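Local coordinates for protein arginyl-tRNA synthetase, putative (Plasmodium falciparum, PDB 5JLD) that probably catalyses the ATP-dependent attachment of L-arginine to tRNA(Arg), releasing AMP and diphosphate, as a class I aminoacyl-tRNA synthetase, at residues Val134-Ser139 and Ile345-Ile350; His151-Ile156 and Val378-Val383; Asn340-Ile345 and Trp368-Ala373; Lys374-Gly379 and Lys531-His536. One frame throughout, in Å; residues are numbered along the deposited sequence.

How the contacts relate
The first strand of the parallel sheet, 133-137, opens contact 1, which closes a loop of about two hundred residues by pairing with strand 343-349. Contact 2 starts a little later, on helix 149-167, and ends on strand 374-380, so its loop crosses that of contact 1. Contact 3 is short-range: it closes the helical connection between 343-349 and 374-380, crosses contact 1, with which it shares strand 343-349, and lies wholly within the span of contact 2. Contact 4 begins on strand 374-380, where contact 2 ends, and reaches forward to 531-536. The first three knit the catalytic domain together; the fourth joins it to the anticodon-binding region.

Contact 1. Residues Val134-Ser139 and Ile345-Ile350; sequences VLVDFS and IYVTDI
Three backbone hydrogen bonds join the strands, which run parallel with their short axes 15° apart. Ile345 spends both its polar backbone atoms on the neighbour: its N donates to Leu135 O at 2.9 Å, and its O accepts from Asp137 N at 2.8 Å, in a bond straight to within a few degrees (176° at the hydrogen). Asp137 O then takes Val347 N, also at 2.9 Å, and each donor lies nearly along the axis of its carbonyl.

On the face carrying Val136 and Ile345 the packing is loose and aliphatic. Ile345 CD1 lies 4.3 Å from Val134 CG1, near Val136 CG2 as well, while Val136 and Val347 cross obliquely, CG1 of the first 4.2 Å from CG2 of the second. Beyond the last bridge, Phe138 CB abuts Val347 CB at 3.8 Å; its CG, in the crowded position between backbone N and carbonyl carbon, carries the ring away from Val347.

The other face holds Asp137 and Tyr346. With CG anti to the backbone N, the Asp137 carboxylate slants past the tyrosine ring, the two planes 32° apart and OD2 3.6 Å from CE2. A salt bridge from OD2 to Arg335 satisfies this buried charge, and Arg335 also touches Tyr346, so it probably helps to set both groups.

Strand 133-137 is the central strand of a five-stranded parallel Rossmann-type sheet and 343-349 its neighbour. Helix 326-337 packs against the Asp137 and Tyr346 face, helix 149-167 against Val136 and Ile345, and strands 171-176 and 374-380 continue the sheet on the two flanks.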
loop_
_atom_site.group_PDB
_atom_site.type_symbol
_atom_site.label_atom_id
_atom_site.label_comp_id
_atom_site.label_asym_id
_atom_site.label_seq_id
_atom_site.Cartn_x
_atom_site.Cartn_y
_atom_site.Cartn_z
ATOM N N VAL A 134 -4.809 -12.706 3.609
ATOM C CA VAL A 134 -5.163 -11.408 3.053
ATOM C C VAL A 134 -5.235 -11.487 1.537
ATOM O O VAL A 134 -4.357 -12.077 0.897
ATOM C CB VAL A 134 -4.119 -10.315 3.461
ATOM C CG1 VAL A 134 -4.382 -9.014 2.708
ATOM C CG2 VAL A 134 -4.125 -10.084 4.988
ATOM N N LEU A 135 -6.268 -10.889 0.962
ATOM C CA LEU A 135 -6.378 -10.817 -0.485
ATOM C C LEU A 135 -6.432 -9.365 -0.928
ATOM O O LEU A 135 -7.219 -8.596 -0.400
ATOM C CB LEU A 135 -7.622 -11.573 -0.982
ATOM C CG LEU A 135 -7.805 -11.661 -2.500
ATOM C CD1 LEU A 135 -8.508 -12.979 -2.893
ATOM C CD2 LEU A 135 -8.576 -10.458 -3.049
ATOM N N VAL A 136 -5.628 -9.024 -1.934
ATOM C CA VAL A 136 -5.631 -7.685 -2.510
ATOM C C VAL A 136 -6.086 -7.762 -3.973
ATOM O O VAL A 136 -5.478 -8.437 -4.812
ATOM C CB VAL A 136 -4.235 -7.010 -2.402
ATOM C CG1 VAL A 136 -4.272 -5.571 -2.959
ATOM C CG2 VAL A 136 -3.735 -7.016 -0.941
ATOM N N ASP A 137 -7.178 -7.066 -4.257
ATOM C CA ASP A 137 -7.803 -7.022 -5.578
ATOM C C ASP A 137 -7.395 -5.725 -6.256
ATOM O O ASP A 137 -7.822 -4.658 -5.831
ATOM C CB ASP A 137 -9.326 -7.121 -5.423
ATOM C CG ASP A 137 -10.071 -7.183 -6.745
ATOM O OD1 ASP A 137 -9.681 -6.523 -7.734
ATOM O OD2 ASP A 137 -11.085 -7.913 -6.790
ATOM N N PHE A 138 -6.563 -5.811 -7.290
ATOM C CA PHE A 138 -6.050 -4.609 -7.923
ATOM C C PHE A 138 -5.712 -4.784 -9.398
ATOM O O PHE A 138 -5.756 -5.900 -9.936
ATOM C CB PHE A 138 -4.817 -4.067 -7.145
ATOM C CG PHE A 138 -3.601 -4.977 -7.145
ATOM C CD1 PHE A 138 -3.643 -6.246 -6.564
ATOM C CD2 PHE A 138 -2.385 -4.526 -7.663
ATOM C CE1 PHE A 138 -2.500 -7.068 -6.535
ATOM C CE2 PHE A 138 -1.236 -5.333 -7.638
ATOM C CZ PHE A 138 -1.294 -6.609 -7.076
ATOM N N SER A 139 -5.408 -3.639 -10.017
ATOM C CA SER A 139 -5.125 -3.456 -11.442
ATOM C C SER A 139 -6.403 -3.501 -12.281
ATOM O O SER A 139 -6.855 -2.477 -12.777
ATOM C CB SER A 139 -4.116 -4.487 -11.951
ATOM O OG SER A 139 -3.584 -4.071 -13.181
ATOM N N ILE A 345 -9.076 -6.517 0.375
ATOM C CA ILE A 345 -8.826 -5.144 0.056
ATOM C C ILE A 345 -9.073 -4.922 -1.419
ATOM O O ILE A 345 -8.473 -5.580 -2.238
ATOM C CB ILE A 345 -7.372 -4.763 0.437
ATOM C CG1 ILE A 345 -7.190 -4.827 1.958
ATOM C CG2 ILE A 345 -7.014 -3.415 -0.126
ATOM C CD1 ILE A 345 -5.699 -4.903 2.399
ATOM N N TYR A 346 -9.977 -4.007 -1.740
ATOM C CA TYR A 346 -10.275 -3.631 -3.108
ATOM C C TYR A 346 -9.633 -2.291 -3.461
ATOM O O TYR A 346 -10.043 -1.258 -2.950
ATOM C CB TYR A 346 -11.784 -3.543 -3.304
ATOM C CG TYR A 346 -12.481 -4.879 -3.228
ATOM C CD1 TYR A 346 -12.838 -5.421 -1.999
ATOM C CD2 TYR A 346 -12.790 -5.600 -4.389
ATOM C CE1 TYR A 346 -13.481 -6.645 -1.917
ATOM C CE2 TYR A 346 -13.439 -6.846 -4.319
ATOM C CZ TYR A 346 -13.775 -7.350 -3.073
ATOM O OH TYR A 346 -14.408 -8.548 -2.953
ATOM N N VAL A 347 -8.640 -2.310 -4.340
ATOM C CA VAL A 347 -7.986 -1.084 -4.787
ATOM C C VAL A 347 -8.672 -0.577 -6.057
ATOM O O VAL A 347 -8.528 -1.202 -7.097
ATOM C CB VAL A 347 -6.473 -1.329 -5.069
ATOM C CG1 VAL A 347 -5.830 -0.095 -5.676
ATOM C CG2 VAL A 347 -5.759 -1.776 -3.816
ATOM N N THR A 348 -9.445 0.514 -5.981
ATOM C CA THR A 348 -10.136 1.029 -7.176
ATOM C C THR A 348 -10.338 2.549 -7.205
ATOM O O THR A 348 -10.077 3.219 -6.218
ATOM C CB THR A 348 -11.573 0.419 -7.365
ATOM O OG1 THR A 348 -12.509 1.114 -6.528
ATOM C CG2 THR A 348 -11.626 -1.078 -7.062
ATOM N N ASP A 349 -10.837 3.068 -8.339
ATOM C CA ASP A 349 -11.308 4.456 -8.428
ATOM C C ASP A 349 -12.190 4.764 -7.243
ATOM O O ASP A 349 -13.002 3.925 -6.824
ATOM C CB ASP A 349 -12.127 4.736 -9.698
ATOM C CG ASP A 349 -11.650 3.961 -10.890
ATOM O OD1 ASP A 349 -10.576 4.300 -11.432
ATOM O OD2 ASP A 349 -12.352 3.004 -11.278
ATOM N N ILE A 350 -12.056 5.987 -6.738
ATOM C CA ILE A 350 -12.748 6.408 -5.528
ATOM C C ILE A 350 -14.267 6.379 -5.737
ATOM O O ILE A 350 -15.034 6.095 -4.809
ATOM C CB ILE A 350 -12.254 7.828 -5.086
ATOM C CG1 ILE A 350 -12.743 8.167 -3.676
ATOM C CG2 ILE A 350 -12.653 8.890 -6.092
ATOM C CD1 ILE A 350 -12.418 7.095 -2.642
#

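Contact 2. Residues His151-Ile156 and Val378-Val383; sequences HLRSTI and VGFGFV
This is a buried helix-to-sheet contact, in which the first turns of helix 149-167 pack on the end of the edge strand 374-380 and the following loop. Arg153 and Phe380 carry it, tip to tip, with guanidinium and ring planes 37° apart. Phe380 CG sits in the crowded position between backbone N and carbonyl carbon (chi1 57°), and its CB points toward the helix.

Arg153 comes over one face of that ring: its CG stands above the plane, offset toward the rim, in a CH-pi contact 4.3 Å from the centroid. From there its chain runs extended, with CD 3.8 Å from Phe380 CD1. The guanidinium runs past the phenyl group, Phe380 CB lying over one of its faces, and NH1 gives a weak, bent hydrogen bond of 2.9 Å to Gly381 O near the guanidinium plane. Stronger polar partners are Ser459 O for NH1 and Asp452, salt-bridged to NE, so the buried charge is anchored outside the pair. Val383 CG2 rests against Arg153 CD at 4.1 Å.

Ser154 adds a tight touch, its CB 3.4 Å from Phe380 CE2, while its hydroxyl takes the backbone N of Ser139.

The helix begins at the His-Val-Gly-His sequence ending in His151, the version here of the HIGH signature of class I synthetases. Arg153, within that helix, and Phe380, on the edge strand, thus join it to the Rossmann-type catalytic sheet.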
loop_
_atom_site.group_PDB
_atom_site.type_symbol
_atom_site.label_atom_id
_atom_site.label_comp_id
_atom_site.label_asym_id
_atom_site.label_seq_id
_atom_site.Cartn_x
_atom_site.Cartn_y
_atom_site.Cartn_z
ATOM N N HIS A 151 -5.582 2.182 -14.343
ATOM C CA HIS A 151 -5.128 0.807 -14.143
ATOM C C HIS A 151 -3.704 0.797 -13.596
ATOM O O HIS A 151 -3.366 -0.011 -12.734
ATOM C CB HIS A 151 -5.176 0.008 -15.456
ATOM C CG HIS A 151 -6.559 -0.222 -15.979
ATOM N ND1 HIS A 151 -6.872 -0.116 -17.317
ATOM C CD2 HIS A 151 -7.703 -0.577 -15.349
ATOM C CE1 HIS A 151 -8.154 -0.388 -17.490
ATOM N NE2 HIS A 151 -8.683 -0.665 -16.313
ATOM N N LEU A 152 -2.875 1.689 -14.126
ATOM C CA LEU A 152 -1.487 1.802 -13.687
ATOM C C LEU A 152 -1.419 2.155 -12.208
ATOM O O LEU A 152 -0.730 1.496 -11.425
ATOM C CB LEU A 152 -0.746 2.856 -14.504
ATOM C CG LEU A 152 0.709 3.103 -14.102
ATOM C CD1 LEU A 152 1.554 1.858 -14.310
ATOM C CD2 LEU A 152 1.280 4.274 -14.857
ATOM N N ARG A 153 -2.139 3.205 -11.834
ATOM C CA ARG A 153 -2.194 3.630 -10.440
ATOM C C ARG A 153 -2.664 2.497 -9.527
ATOM O O ARG A 153 -2.065 2.244 -8.481
ATOM C CB ARG A 153 -3.116 4.834 -10.285
ATOM C CG ARG A 153 -3.126 5.391 -8.863
ATOM C CD ARG A 153 -3.615 6.839 -8.828
ATOM N NE ARG A 153 -3.118 7.535 -7.648
ATOM C CZ ARG A 153 -3.519 8.742 -7.267
ATOM N NH1 ARG A 153 -4.443 9.384 -7.971
ATOM N NH2 ARG A 153 -2.997 9.302 -6.175
ATOM N N SER A 154 -3.731 1.809 -9.939
ATOM C CA SER A 154 -4.251 0.701 -9.146
ATOM C C SER A 154 -3.194 -0.388 -8.987
ATOM O O SER A 154 -3.072 -1.023 -7.928
ATOM C CB SER A 154 -5.514 0.117 -9.797
ATOM O OG SER A 154 -5.967 -1.003 -9.066
ATOM N N THR A 155 -2.434 -0.590 -10.056
ATOM C CA THR A 155 -1.414 -1.626 -10.113
ATOM C C THR A 155 -0.305 -1.306 -9.113
ATOM O O THR A 155 0.084 -2.163 -8.302
ATOM C CB THR A 155 -0.852 -1.756 -11.551
ATOM O OG1 THR A 155 -1.926 -2.059 -12.446
ATOM C CG2 THR A 155 0.206 -2.849 -11.662
ATOM N N ILE A 156 0.150 -0.049 -9.139
ATOM C CA ILE A 156 1.222 0.457 -8.264
ATOM C C ILE A 156 0.858 0.449 -6.771
ATOM O O ILE A 156 1.608 -0.085 -5.900
ATOM C CB ILE A 156 1.607 1.882 -8.701
ATOM C CG1 ILE A 156 2.192 1.828 -10.117
ATOM C CG2 ILE A 156 2.592 2.506 -7.723
ATOM C CD1 ILE A 156 2.370 3.174 -10.793
ATOM N N VAL A 378 -9.935 0.687 -0.911
ATOM C CA VAL A 378 -8.822 1.618 -1.060
ATOM C C VAL A 378 -8.994 2.397 -2.367
ATOM O O VAL A 378 -8.657 1.905 -3.459
ATOM C CB VAL A 378 -7.449 0.887 -1.069
ATOM C CG1 VAL A 378 -6.320 1.863 -1.341
ATOM C CG2 VAL A 378 -7.207 0.125 0.240
ATOM N N GLY A 379 -9.515 3.620 -2.249
ATOM C CA GLY A 379 -9.855 4.424 -3.405
ATOM C C GLY A 379 -8.699 5.253 -3.905
ATOM O O GLY A 379 -7.830 5.625 -3.121
ATOM N N PHE A 380 -8.665 5.549 -5.203
ATOM C CA PHE A 380 -7.667 6.516 -5.680
ATOM C C PHE A 380 -8.292 7.519 -6.643
ATOM O O PHE A 380 -9.303 7.231 -7.286
ATOM C CB PHE A 380 -6.468 5.818 -6.347
ATOM C CG PHE A 380 -6.847 4.921 -7.504
ATOM C CD1 PHE A 380 -7.134 5.455 -8.760
ATOM C CD2 PHE A 380 -6.916 3.545 -7.337
ATOM C CE1 PHE A 380 -7.491 4.632 -9.825
ATOM C CE2 PHE A 380 -7.268 2.721 -8.403
ATOM C CZ PHE A 380 -7.560 3.268 -9.647
ATOM N N GLY A 381 -7.676 8.692 -6.743
ATOM C CA GLY A 381 -8.151 9.736 -7.634
ATOM C C GLY A 381 -7.639 9.647 -9.058
ATOM O O GLY A 381 -6.908 8.723 -9.427
ATOM N N PHE A 382 -8.035 10.621 -9.867
ATOM C CA PHE A 382 -7.634 10.692 -11.263
ATOM C C PHE A 382 -6.200 11.167 -11.454
ATOM O O PHE A 382 -5.728 12.058 -10.751
ATOM C CB PHE A 382 -8.572 11.628 -12.021
ATOM C CG PHE A 382 -10.010 11.240 -11.915
ATOM C CD1 PHE A 382 -10.560 10.321 -12.790
ATOM C CD2 PHE A 382 -10.805 11.765 -10.915
ATOM C CE1 PHE A 382 -11.887 9.957 -12.686
ATOM C CE2 PHE A 382 -12.134 11.400 -10.802
ATOM C CZ PHE A 382 -12.674 10.495 -11.691
ATOM N N VAL A 383 -5.516 10.571 -12.422
ATOM C CA VAL A 383 -4.271 11.124 -12.921
ATOM C C VAL A 383 -4.611 12.038 -14.096
ATOM O O VAL A 383 -5.343 11.631 -14.996
ATOM C CB VAL A 383 -3.307 10.025 -13.363
ATOM C CG1 VAL A 383 -1.969 10.626 -13.777
ATOM C CG2 VAL A 383 -3.137 9.009 -12.242
#

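Contact 3. Residues Asn340-Ile345 and Trp368-Ala373; sequences NCNCVI and WGDKNA
A type I turn from Asp370 to Ala373, closed by Ala373 N bonding to Asp370 O at 2.9 Å, delivers the chain alongside 340-345, where the CA atoms of Asn342 and Ala373 are 4.6 Å apart. A CA-H...O contact accompanies this approach, Ala373 CA lying 3.3 Å from Asn342 O.

The side-chain link is between Asn342 and Asp370, which cross at about a right angle. Asn342 ND2 donates to Asp370 OD2 at 3.0 Å; the acceptor lies in the amide plane, whereas the donor stands above the carboxylate plane, the two planes being 68° apart. The other amide atom, Asn342 OD1, accepts from Asn133 N, which fixes the flip of the amide. Asp370 CG is anti to its backbone N, letting OD1 take Asn372 N at 3.0 Å, so each carboxylate oxygen has its own donor. A water bridges the backbones, donating to Cys341 O and accepting from Asp370 N, each at 2.9 Å.

An Asx turn laid over a type I turn thus shapes the loop after helix 353-364. Next, Lys374 N bonds to Asn342 O, backbone to backbone, and strand 374-380 begins beside 343-349: the contact lies at the return end of this beta-alpha-beta crossover.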
loop_
_atom_site.group_PDB
_atom_site.type_symbol
_atom_site.label_atom_id
_atom_site.label_comp_id
_atom_site.label_asym_id
_atom_site.label_seq_id
_atom_site.Cartn_x
_atom_site.Cartn_y
_atom_site.Cartn_z
ATOM N N ASN A 340 -10.960 -18.541 2.541
ATOM C CA ASN A 340 -10.929 -18.250 3.973
ATOM C C ASN A 340 -10.233 -16.933 4.304
ATOM O O ASN A 340 -9.488 -16.835 5.281
ATOM C CB ASN A 340 -10.274 -19.419 4.731
ATOM C CG ASN A 340 -11.107 -20.708 4.634
ATOM O OD1 ASN A 340 -12.183 -20.788 5.221
ATOM N ND2 ASN A 340 -10.620 -21.706 3.878
ATOM N N CYS A 341 -10.495 -15.916 3.492
ATOM C CA CYS A 341 -9.870 -14.608 3.673
ATOM C C CYS A 341 -10.293 -13.938 4.976
ATOM O O CYS A 341 -11.472 -13.935 5.344
ATOM C CB CYS A 341 -10.194 -13.694 2.492
ATOM S SG CYS A 341 -9.248 -14.077 0.990
ATOM N N ASN A 342 -9.316 -13.365 5.667
ATOM C CA ASN A 342 -9.570 -12.607 6.891
ATOM C C ASN A 342 -9.570 -11.110 6.612
ATOM O O ASN A 342 -10.144 -10.316 7.356
ATOM C CB ASN A 342 -8.542 -12.974 7.939
ATOM C CG ASN A 342 -8.525 -14.464 8.210
ATOM O OD1 ASN A 342 -7.561 -15.160 7.879
ATOM N ND2 ASN A 342 -9.610 -14.965 8.789
ATOM N N CYS A 343 -8.964 -10.738 5.493
ATOM C CA CYS A 343 -8.977 -9.359 5.069
ATOM C C CYS A 343 -9.024 -9.298 3.539
ATOM O O CYS A 343 -8.263 -9.972 2.855
ATOM C CB CYS A 343 -7.749 -8.623 5.628
ATOM S SG CYS A 343 -7.564 -6.913 5.099
ATOM N N VAL A 344 -9.950 -8.509 3.011
ATOM C CA VAL A 344 -10.050 -8.326 1.566
ATOM C C VAL A 344 -10.038 -6.862 1.209
ATOM O O VAL A 344 -10.896 -6.072 1.637
ATOM C CB VAL A 344 -11.324 -8.955 0.961
ATOM C CG1 VAL A 344 -11.280 -8.851 -0.560
ATOM C CG2 VAL A 344 -11.468 -10.405 1.391
ATOM N N ILE A 345 -9.076 -6.517 0.375
ATOM C CA ILE A 345 -8.826 -5.144 0.056
ATOM C C ILE A 345 -9.073 -4.922 -1.419
ATOM O O ILE A 345 -8.473 -5.580 -2.238
ATOM C CB ILE A 345 -7.372 -4.763 0.437
ATOM C CG1 ILE A 345 -7.190 -4.827 1.958
ATOM C CG2 ILE A 345 -7.014 -3.415 -0.126
ATOM C CD1 ILE A 345 -5.699 -4.903 2.399
ATOM N N TRP A 368 -21.320 -15.929 5.508
ATOM C CA TRP A 368 -20.202 -16.363 4.678
ATOM C C TRP A 368 -18.850 -16.113 5.333
ATOM O O TRP A 368 -18.498 -14.969 5.640
ATOM C CB TRP A 368 -20.250 -15.668 3.321
ATOM C CG TRP A 368 -21.485 -15.978 2.543
ATOM C CD1 TRP A 368 -22.416 -16.946 2.822
ATOM C CD2 TRP A 368 -21.927 -15.326 1.354
ATOM N NE1 TRP A 368 -23.412 -16.937 1.867
ATOM C CE2 TRP A 368 -23.134 -15.952 0.956
ATOM C CE3 TRP A 368 -21.425 -14.272 0.582
ATOM C CZ2 TRP A 368 -23.843 -15.555 -0.180
ATOM C CZ3 TRP A 368 -22.139 -13.886 -0.556
ATOM C CH2 TRP A 368 -23.329 -14.524 -0.916
ATOM N N GLY A 369 -18.108 -17.199 5.525
ATOM C CA GLY A 369 -16.762 -17.164 6.050
ATOM C C GLY A 369 -16.649 -16.472 7.394
ATOM O O GLY A 369 -17.579 -16.477 8.199
ATOM N N ASP A 370 -15.479 -15.890 7.617
ATOM C CA ASP A 370 -15.129 -15.177 8.843
ATOM C C ASP A 370 -15.982 -13.922 9.022
ATOM O O ASP A 370 -15.810 -12.951 8.276
ATOM C CB ASP A 370 -13.636 -14.818 8.791
ATOM C CG ASP A 370 -13.163 -14.027 10.001
ATOM O OD1 ASP A 370 -13.908 -13.938 11.003
ATOM O OD2 ASP A 370 -12.015 -13.523 9.949
ATOM N N LYS A 371 -16.886 -13.930 10.003
ATOM C CA LYS A 371 -17.771 -12.786 10.242
ATOM C C LYS A 371 -16.998 -11.500 10.581
ATOM O O LYS A 371 -17.494 -10.392 10.360
ATOM C CB LYS A 371 -18.767 -13.095 11.361
ATOM C CG LYS A 371 -18.118 -13.350 12.719
ATOM C CD LYS A 371 -19.123 -13.906 13.727
ATOM C CE LYS A 371 -18.474 -14.182 15.085
ATOM N NZ LYS A 371 -18.109 -12.934 15.811
ATOM N N ASN A 372 -15.778 -11.653 11.089
ATOM C CA ASN A 372 -14.949 -10.509 11.460
ATOM C C ASN A 372 -13.994 -10.120 10.341
ATOM O O ASN A 372 -13.046 -9.356 10.563
ATOM C CB ASN A 372 -14.138 -10.810 12.727
ATOM C CG ASN A 372 -15.020 -11.088 13.930
ATOM O OD1 ASN A 372 -15.961 -10.349 14.212
ATOM N ND2 ASN A 372 -14.729 -12.178 14.634
ATOM N N ALA A 373 -14.219 -10.667 9.148
ATOM C CA ALA A 373 -13.375 -10.316 8.017
ATOM C C ALA A 373 -13.354 -8.795 7.827
ATOM O O ALA A 373 -14.396 -8.134 7.819
ATOM C CB ALA A 373 -13.848 -11.010 6.745
HETATM O O HOH W 1 -13.425 -16.020 5.528
#

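Contact 4. Residues Lys374-Gly379 and Lys531-His536; sequences KLMHVG and KNMLVH
Met533 lies across two residues of strand 374-380, meeting Met376 and Val378 at about a right angle. Its CB and CG rest on one branch of Val378, CG2, with CB at 3.6 Å. Bent at chi2 (-62°) and chi3, the methionine turns its end toward Met376, bringing CE to 4.0 Å from Met376 SD. Met376 kinks at chi3 so that its methyl, CE, reaches 3.8 Å from Lys531 O and close to Met533 CG. No hydrogen bond joins the segments; the two thioethers and a valine branch carry the apolar contact.

Lys374, extended beyond CG, brings NZ to 4.1 Å from Lys531 CA. The ammonium is held chiefly by Leu530 O and by Tyr131 OH, so the lysine binds a carbonyl near the end of helix 522-532.

Met533 is the first residue to leave helical angles, with positive phi (56°), and its CB points toward the strand. The Asx turn in which Asn532 OD1 accepts Leu534 N at 3.0 Å shapes the same bend.

The bend between helices 522-532 and 536-556 of the anticodon-binding region therefore seats on the sheet's edge strand 374-380. Met533 also reaches Ile345 on strand 343-349 and Ile161 and Phe165 of helix 149-167.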
loop_
_atom_site.group_PDB
_atom_site.type_symbol
_atom_site.label_atom_id
_atom_site.label_comp_id
_atom_site.label_asym_id
_atom_site.label_seq_id
_atom_site.Cartn_x
_atom_site.Cartn_y
_atom_site.Cartn_z
ATOM N N LYS A 374 -12.153 -8.257 7.694
ATOM C CA LYS A 374 -11.957 -6.838 7.421
ATOM C C LYS A 374 -12.062 -6.547 5.928
ATOM O O LYS A 374 -11.212 -6.976 5.127
ATOM C CB LYS A 374 -10.589 -6.382 7.955
ATOM C CG LYS A 374 -10.488 -4.882 8.236
ATOM C CD LYS A 374 -9.068 -4.514 8.682
ATOM C CE LYS A 374 -8.990 -3.131 9.315
ATOM N NZ LYS A 374 -7.691 -2.930 10.016
ATOM N N LEU A 375 -13.104 -5.816 5.554
ATOM C CA LEU A 375 -13.351 -5.517 4.166
ATOM C C LEU A 375 -13.023 -4.059 3.914
ATOM O O LEU A 375 -13.620 -3.160 4.512
ATOM C CB LEU A 375 -14.816 -5.818 3.794
ATOM C CG LEU A 375 -15.335 -7.232 4.075
ATOM C CD1 LEU A 375 -16.851 -7.312 3.824
ATOM C CD2 LEU A 375 -14.572 -8.300 3.267
ATOM N N MET A 376 -12.085 -3.821 3.009
ATOM C CA MET A 376 -11.572 -2.483 2.850
ATOM C C MET A 376 -11.662 -2.041 1.412
ATOM O O MET A 376 -11.310 -2.771 0.488
ATOM C CB MET A 376 -10.119 -2.392 3.325
ATOM C CG MET A 376 -9.795 -3.170 4.597
ATOM S SD MET A 376 -8.136 -2.810 5.257
ATOM C CE MET A 376 -8.409 -1.163 5.903
ATOM N N HIS A 377 -12.146 -0.830 1.225
ATOM C CA HIS A 377 -12.033 -0.192 -0.058
ATOM C C HIS A 377 -10.895 0.817 0.002
ATOM O O HIS A 377 -10.893 1.682 0.867
ATOM C CB HIS A 377 -13.336 0.490 -0.438
ATOM C CG HIS A 377 -13.286 1.143 -1.781
ATOM N ND1 HIS A 377 -13.062 2.493 -1.940
ATOM C CD2 HIS A 377 -13.408 0.630 -3.025
ATOM C CE1 HIS A 377 -13.062 2.786 -3.227
ATOM N NE2 HIS A 377 -13.274 1.676 -3.911
ATOM N N VAL A 378 -9.935 0.687 -0.911
ATOM C CA VAL A 378 -8.822 1.618 -1.060
ATOM C C VAL A 378 -8.994 2.397 -2.367
ATOM O O VAL A 378 -8.657 1.905 -3.459
ATOM C CB VAL A 378 -7.449 0.887 -1.069
ATOM C CG1 VAL A 378 -6.320 1.863 -1.341
ATOM C CG2 VAL A 378 -7.207 0.125 0.240
ATOM N N GLY A 379 -9.515 3.620 -2.249
ATOM C CA GLY A 379 -9.855 4.424 -3.405
ATOM C C GLY A 379 -8.699 5.253 -3.905
ATOM O O GLY A 379 -7.830 5.625 -3.121
ATOM N N LYS A 531 -4.571 0.088 9.425
ATOM C CA LYS A 531 -5.819 0.734 9.810
ATOM C C LYS A 531 -6.474 1.522 8.670
ATOM O O LYS A 531 -7.689 1.516 8.538
ATOM C CB LYS A 531 -5.577 1.665 11.009
ATOM C CG LYS A 531 -5.172 0.910 12.277
ATOM C CD LYS A 531 -4.798 1.842 13.412
ATOM C CE LYS A 531 -6.011 2.588 13.940
ATOM N NZ LYS A 531 -5.684 3.379 15.164
ATOM N N ASN A 532 -5.685 2.212 7.857
ATOM C CA ASN A 532 -6.290 3.106 6.866
ATOM C C ASN A 532 -5.744 2.953 5.440
ATOM O O ASN A 532 -6.217 3.619 4.522
ATOM C CB ASN A 532 -6.152 4.584 7.333
ATOM C CG ASN A 532 -4.703 5.011 7.594
ATOM O OD1 ASN A 532 -3.759 4.530 6.960
ATOM N ND2 ASN A 532 -4.530 5.939 8.534
ATOM N N MET A 533 -4.733 2.101 5.267
ATOM C CA MET A 533 -4.143 1.849 3.945
ATOM C C MET A 533 -3.634 3.097 3.243
ATOM O O MET A 533 -3.609 3.141 2.022
ATOM C CB MET A 533 -5.162 1.149 3.030
ATOM C CG MET A 533 -5.424 -0.306 3.402
ATOM S SD MET A 533 -3.946 -1.315 3.267
ATOM C CE MET A 533 -4.231 -2.387 4.676
ATOM N N LEU A 534 -3.205 4.108 3.997
ATOM C CA LEU A 534 -2.631 5.289 3.360
ATOM C C LEU A 534 -1.113 5.124 3.237
ATOM O O LEU A 534 -0.355 5.476 4.158
ATOM C CB LEU A 534 -2.996 6.562 4.134
ATOM C CG LEU A 534 -4.504 6.765 4.327
ATOM C CD1 LEU A 534 -4.805 7.900 5.321
ATOM C CD2 LEU A 534 -5.191 7.015 2.993
ATOM N N VAL A 535 -0.676 4.600 2.088
ATOM C CA VAL A 535 0.723 4.228 1.898
ATOM C C VAL A 535 1.616 5.437 1.628
ATOM O O VAL A 535 2.848 5.312 1.655
ATOM C CB VAL A 535 0.901 3.215 0.730
ATOM C CG1 VAL A 535 -0.212 2.138 0.748
ATOM C CG2 VAL A 535 0.920 3.946 -0.592
ATOM N N HIS A 536 1.018 6.597 1.340
ATOM C CA HIS A 536 1.841 7.797 1.157
ATOM C C HIS A 536 2.604 8.114 2.467
ATOM O O HIS A 536 3.734 8.622 2.428
ATOM C CB HIS A 536 1.007 9.000 0.682
ATOM C CG HIS A 536 0.119 9.597 1.728
ATOM N ND1 HIS A 536 -1.183 9.173 1.936
ATOM C CD2 HIS A 536 0.322 10.613 2.599
ATOM C CE1 HIS A 536 -1.727 9.888 2.901
ATOM N NE2 HIS A 536 -0.839 10.775 3.320
#